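Local coordinates for acetylserotonin O-methyltransferase (Homo sapiens, PDB 4A6D), which transfers the methyl group of S-adenosylmethionine to N-acetylserotonin to make melatonin, working as a homodimer, at residues E152-M157 / K219-F224; I66-S69 / K74-T77. All blocks are in the same frame, centred on the assembly; numbering follows the deposited sequence.

Overall arrangement
The two contacts lie in different parts of the chain, with centres 35 Å apart and nearest atoms about 18 Å from each other. Contact 2 comes first in sequence and is complete before contact 1 opens; it joins helix 57-69 to strand 73-78 within the N-terminal dimerisation domain, where the second subunit also reaches it. Contact 1 belongs to the methyltransferase domain: helix 150-161 meets the end of helix 212-221, not far from the bound S-adenosylmethionine. No strand or helix is common to both. One is therefore part of the cofactor-binding domain, the other of the dimerisation domain, where residues of the second subunit's methyltransferase domain pack on it.

Contact 1 of 2, residues E152-M157 / K219-F224; sequences ERLQFM and KQHFSF
Leu154 and His221 mark the closest backbone approach, their CA atoms 8.2 Å apart. Residues 152-157 are helical throughout, within helix 150-161, whereas residues 219-224 run off the end of helix 212-221: His221 is still helical, and Phe222 turns extended as the first residue to leave helical angles. Side chains alone therefore span the gap. Leu154 has CG anti to its own N (chi1 178°), which carries its two methyls out to the imidazole. Leu154 CD2 sits over one face of the His221 ring in a CH-pi contact, 4.0 Å from the ring centroid and 28° off its normal. The ring atom nearest to Leu154 CD2 is His221 CD2, at 3.7 Å. The other branch, Leu154 CD1, settles against the base of the histidine side chain, 3.8 Å from His221 CB. The two side chains cross at about a right angle. His221 ND1 turns back to its own helix in a weak hydrogen bond to Thr217 O.

Helix 212-221 links the adjacent parallel strands 205-210 and 230-234 of the Rossmann-like sheet, a beta-alpha-beta crossover, and helix 150-161 lies against that helix. Deeper in, Met157 approaches Phe222. After an extended chi2, the methionine chain bends at chi3 (65°), and Met157 CE comes 4.0 Å from Phe222 CE1, obliquely to the ring. Leu154 CD1 is a looser neighbour of the same carbon, Phe222 CE1, at 4.4 Å. Met157 also packs on Val214 and Thr217, and both it and Phe222 touch Ala190. The side chain of the buried Met157 lies about 6 Å from the bound S-adenosylmethionine and about 5 Å from the side chain of Tyr147, a binding residue for that cofactor.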
loop_
_atom_site.group_PDB
_atom_site.type_symbol
_atom_site.label_atom_id
_atom_site.label_comp_id
_atom_site.label_asym_id
_atom_site.label_seq_id
_atom_site.Cartn_x
_atom_site.Cartn_y
_atom_site.Cartn_z
ATOM N N GLU A 152 13.693 14.242 12.459
ATOM C CA GLU A 152 12.644 14.170 11.442
ATOM C C GLU A 152 12.947 15.153 10.291
ATOM O O GLU A 152 12.620 14.867 9.138
ATOM C CB GLU A 152 11.245 14.352 12.070
ATOM C CG GLU A 152 10.755 13.091 12.791
ATOM C CD GLU A 152 10.082 13.206 14.155
ATOM O OE1 GLU A 152 9.344 14.191 14.383
ATOM O OE2 GLU A 152 10.279 12.294 14.994
ATOM N N ARG A 153 13.642 16.264 10.591
ATOM C CA ARG A 153 14.077 17.226 9.572
ATOM C C ARG A 153 15.266 16.648 8.786
ATOM O O ARG A 153 15.279 16.761 7.561
ATOM C CB ARG A 153 14.439 18.557 10.194
ATOM C CG ARG A 153 14.760 19.644 9.168
ATOM C CD ARG A 153 15.512 20.788 9.788
ATOM N NE ARG A 153 14.772 21.392 10.894
ATOM C CZ ARG A 153 15.110 21.278 12.174
ATOM N NH1 ARG A 153 16.172 20.563 12.525
ATOM N NH2 ARG A 153 14.389 21.874 13.110
ATOM N N LEU A 154 16.233 15.988 9.483
ATOM C CA LEU A 154 17.369 15.306 8.852
ATOM C C LEU A 154 16.847 14.208 7.911
ATOM O O LEU A 154 17.280 14.162 6.757
ATOM C CB LEU A 154 18.353 14.714 9.889
ATOM C CG LEU A 154 19.571 13.934 9.335
ATOM C CD1 LEU A 154 20.403 14.781 8.354
ATOM C CD2 LEU A 154 20.448 13.431 10.453
ATOM N N GLN A 155 15.872 13.394 8.368
ATOM C CA GLN A 155 15.266 12.334 7.556
ATOM C C GLN A 155 14.571 12.896 6.305
ATOM O O GLN A 155 14.821 12.384 5.210
ATOM C CB GLN A 155 14.361 11.387 8.399
ATOM C CG GLN A 155 13.421 10.460 7.600
ATOM C CD GLN A 155 14.050 9.190 7.042
ATOM O OE1 GLN A 155 13.718 8.072 7.466
ATOM N NE2 GLN A 155 14.891 9.315 6.013
ATOM N N PHE A 156 13.749 13.958 6.452
ATOM C CA PHE A 156 13.072 14.600 5.317
ATOM C C PHE A 156 14.116 15.047 4.270
ATOM O O PHE A 156 13.988 14.730 3.082
ATOM C CB PHE A 156 12.222 15.805 5.782
ATOM C CG PHE A 156 11.435 16.482 4.680
ATOM C CD1 PHE A 156 10.206 15.979 4.271
ATOM C CD2 PHE A 156 11.942 17.611 4.027
ATOM C CE1 PHE A 156 9.486 16.594 3.234
ATOM C CE2 PHE A 156 11.226 18.230 2.982
ATOM C CZ PHE A 156 9.995 17.726 2.600
ATOM N N MET A 157 15.164 15.750 4.742
ATOM C CA MET A 157 16.268 16.285 3.941
ATOM C C MET A 157 17.069 15.214 3.227
ATOM O O MET A 157 17.445 15.408 2.067
ATOM C CB MET A 157 17.184 17.123 4.825
ATOM C CG MET A 157 16.621 18.491 5.129
ATOM S SD MET A 157 17.682 19.425 6.247
ATOM C CE MET A 157 19.163 19.627 5.208
ATOM N N LYS A 219 24.617 22.168 6.607
ATOM C CA LYS A 219 26.035 22.400 6.893
ATOM C C LYS A 219 26.597 21.411 7.923
ATOM O O LYS A 219 27.755 21.013 7.814
ATOM C CB LYS A 219 26.276 23.859 7.297
ATOM C CG LYS A 219 25.951 24.829 6.166
ATOM C CD LYS A 219 26.067 26.289 6.572
ATOM C CE LYS A 219 27.327 26.935 6.047
ATOM N NZ LYS A 219 27.304 27.094 4.567
ATOM N N GLN A 220 25.763 20.980 8.879
ATOM C CA GLN A 220 26.147 20.038 9.936
ATOM C C GLN A 220 26.217 18.571 9.499
ATOM O O GLN A 220 26.965 17.804 10.103
ATOM C CB GLN A 220 25.199 20.157 11.139
ATOM C CG GLN A 220 25.448 21.376 12.026
ATOM C CD GLN A 220 24.726 21.300 13.358
ATOM O OE1 GLN A 220 25.200 21.829 14.371
ATOM N NE2 GLN A 220 23.543 20.679 13.393
ATOM N N HIS A 221 25.425 18.171 8.490
ATOM C CA HIS A 221 25.364 16.773 8.046
ATOM C C HIS A 221 25.841 16.463 6.612
ATOM O O HIS A 221 25.948 15.286 6.256
ATOM C CB HIS A 221 23.974 16.181 8.340
ATOM C CG HIS A 221 23.669 16.087 9.808
ATOM N ND1 HIS A 221 23.250 17.192 10.534
ATOM C CD2 HIS A 221 23.760 15.028 10.644
ATOM C CE1 HIS A 221 23.091 16.766 11.776
ATOM N NE2 HIS A 221 23.387 15.474 11.892
ATOM N N PHE A 222 26.147 17.503 5.805
ATOM C CA PHE A 222 26.612 17.354 4.419
ATOM C C PHE A 222 27.838 18.253 4.197
ATOM O O PHE A 222 27.779 19.446 4.520
ATOM C CB PHE A 222 25.479 17.688 3.418
ATOM C CG PHE A 222 24.159 16.985 3.663
ATOM C CD1 PHE A 222 23.211 17.525 4.528
ATOM C CD2 PHE A 222 23.856 15.792 3.015
ATOM C CE1 PHE A 222 21.996 16.870 4.765
ATOM C CE2 PHE A 222 22.635 15.143 3.245
ATOM C CZ PHE A 222 21.711 15.689 4.113
ATOM N N SER A 223 28.963 17.687 3.691
ATOM C CA SER A 223 30.190 18.479 3.481
ATOM C C SER A 223 30.367 19.034 2.063
ATOM O O SER A 223 29.948 18.398 1.085
ATOM C CB SER A 223 31.438 17.736 3.949
ATOM O OG SER A 223 32.526 18.636 4.107
ATOM N N PHE A 224 30.991 20.229 1.972
ATOM C CA PHE A 224 31.213 20.963 0.726
ATOM C C PHE A 224 32.665 21.440 0.605
ATOM O O PHE A 224 33.197 22.073 1.516
ATOM C CB PHE A 224 30.228 22.153 0.627
ATOM C CG PHE A 224 28.752 21.803 0.663
ATOM C CD1 PHE A 224 28.088 21.631 1.875
ATOM C CD2 PHE A 224 28.017 21.690 -0.512
ATOM C CE1 PHE A 224 26.729 21.302 1.908
ATOM C CE2 PHE A 224 26.651 21.381 -0.476
ATOM C CZ PHE A 224 26.019 21.185 0.734
#

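Contact 2 of 2, residues I66-S69 / K74-T77; sequences ICVS and KVET
Val68 and Val75 meet through branches set by different first torsions. In Val68, chi1 of 178° sends CG1 away from the backbone N, while CG2 lies beside that N; the pair forms a fork directed at the strand. In Val75, chi1 of 72° places CG1 between its own N and carbonyl carbon, on the side where the helix lies. Val68 CG1 and Val75 CG1 consequently meet at 3.8 Å, the closest approach of the contact. Val75 CB stands in front of the fork, 4.1 Å from Val68 CG1 and equally far from Val68 CG2, and the side chains cross at about a right angle. Val68 CG2 comes more loosely, 4.5 Å, to the backbone carbon C of Lys74.

Here the last turn of helix 57-69 packs on strand 73-78 across a short connection, and a backbone hydrogen bond between Cys67 and Leu73 ties the same two elements. Val68 and Lys74 are the nearest residues along the backbones, with CA atoms 5.5 Å apart. Strand 73-78 pairs with strand 81-86 as an antiparallel hairpin, the wing that follows a helix in winged-helix folds, consistent with the HTH-related dimerisation domain. Tyr84 of the partner strand touches both valines, and Arg291 of the second subunit packs on them as well. Lys74 points its CB away from the helix, and its NZ lies near a sulfate probably left from crystallisation, a long and weak pairing outside the two segments.

Because alternate strand residues face opposite ways, Val75 gives the helix an apolar surface while the charged Lys74 leaves by the other side. Across these two segments the side-chain attraction is thus branched methyl against branched methyl, dispersive and without a directional polar bond.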
loop_
_atom_site.group_PDB
_atom_site.type_symbol
_atom_site.label_atom_id
_atom_site.label_comp_id
_atom_site.label_asym_id
_atom_site.label_seq_id
_atom_site.Cartn_x
_atom_site.Cartn_y
_atom_site.Cartn_z
ATOM N N ILE A 66 9.351 -13.044 0.347
ATOM C CA ILE A 66 8.514 -12.091 -0.389
ATOM C C ILE A 66 9.419 -11.235 -1.314
ATOM O O ILE A 66 9.079 -11.067 -2.482
ATOM C CB ILE A 66 7.603 -11.258 0.544
ATOM C CG1 ILE A 66 6.573 -12.179 1.220
ATOM C CG2 ILE A 66 6.903 -10.116 -0.211
ATOM C CD1 ILE A 66 6.060 -11.764 2.520
ATOM N N CYS A 67 10.598 -10.789 -0.817
ATOM C CA CYS A 67 11.570 -9.982 -1.576
ATOM C C CYS A 67 12.045 -10.711 -2.838
ATOM O O CYS A 67 12.190 -10.074 -3.885
ATOM C CB CYS A 67 12.743 -9.555 -0.694
ATOM S SG CYS A 67 12.358 -8.197 0.451
ATOM N N VAL A 68 12.240 -12.050 -2.744
ATOM C CA VAL A 68 12.638 -12.907 -3.862
ATOM C C VAL A 68 11.514 -12.926 -4.924
ATOM O O VAL A 68 11.796 -12.645 -6.089
ATOM C CB VAL A 68 13.051 -14.328 -3.418
ATOM C CG1 VAL A 68 13.415 -15.188 -4.621
ATOM C CG2 VAL A 68 14.209 -14.280 -2.428
ATOM N N SER A 69 10.248 -13.186 -4.508
ATOM C CA SER A 69 9.061 -13.170 -5.379
ATOM C C SER A 69 8.859 -11.800 -6.056
ATOM O O SER A 69 8.424 -11.745 -7.212
ATOM C CB SER A 69 7.813 -13.539 -4.585
ATOM O OG SER A 69 7.883 -14.882 -4.137
ATOM N N LYS A 74 17.524 -12.312 -5.063
ATOM C CA LYS A 74 17.726 -13.572 -5.775
ATOM C C LYS A 74 18.027 -14.649 -4.729
ATOM O O LYS A 74 18.688 -14.366 -3.728
ATOM C CB LYS A 74 18.910 -13.484 -6.763
ATOM C CG LYS A 74 18.663 -12.679 -8.044
ATOM C CD LYS A 74 19.578 -13.111 -9.211
ATOM C CE LYS A 74 21.024 -12.671 -9.072
ATOM N NZ LYS A 74 21.839 -12.980 -10.282
ATOM N N VAL A 75 17.552 -15.878 -4.956
ATOM C CA VAL A 75 17.828 -16.977 -4.038
ATOM C C VAL A 75 18.579 -18.064 -4.794
ATOM O O VAL A 75 18.514 -18.114 -6.025
ATOM C CB VAL A 75 16.563 -17.478 -3.273
ATOM C CG1 VAL A 75 15.605 -18.244 -4.179
ATOM C CG2 VAL A 75 16.936 -18.309 -2.051
ATOM N N GLU A 76 19.349 -18.874 -4.064
ATOM C CA GLU A 76 20.102 -20.012 -4.585
ATOM C C GLU A 76 20.110 -21.092 -3.521
ATOM O O GLU A 76 19.907 -20.804 -2.338
ATOM C CB GLU A 76 21.522 -19.620 -5.080
ATOM C CG GLU A 76 22.659 -19.727 -4.071
ATOM C CD GLU A 76 23.943 -19.023 -4.478
ATOM O OE1 GLU A 76 24.784 -19.654 -5.159
ATOM O OE2 GLU A 76 24.110 -17.836 -4.108
ATOM N N THR A 77 20.313 -22.331 -3.934
ATOM C CA THR A 77 20.318 -23.434 -2.997
ATOM C C THR A 77 21.721 -24.017 -2.859
ATOM O O THR A 77 22.412 -24.209 -3.864
ATOM C CB THR A 77 19.237 -24.432 -3.409
ATOM O OG1 THR A 77 18.024 -23.702 -3.640
ATOM C CG2 THR A 77 19.017 -25.538 -2.367
#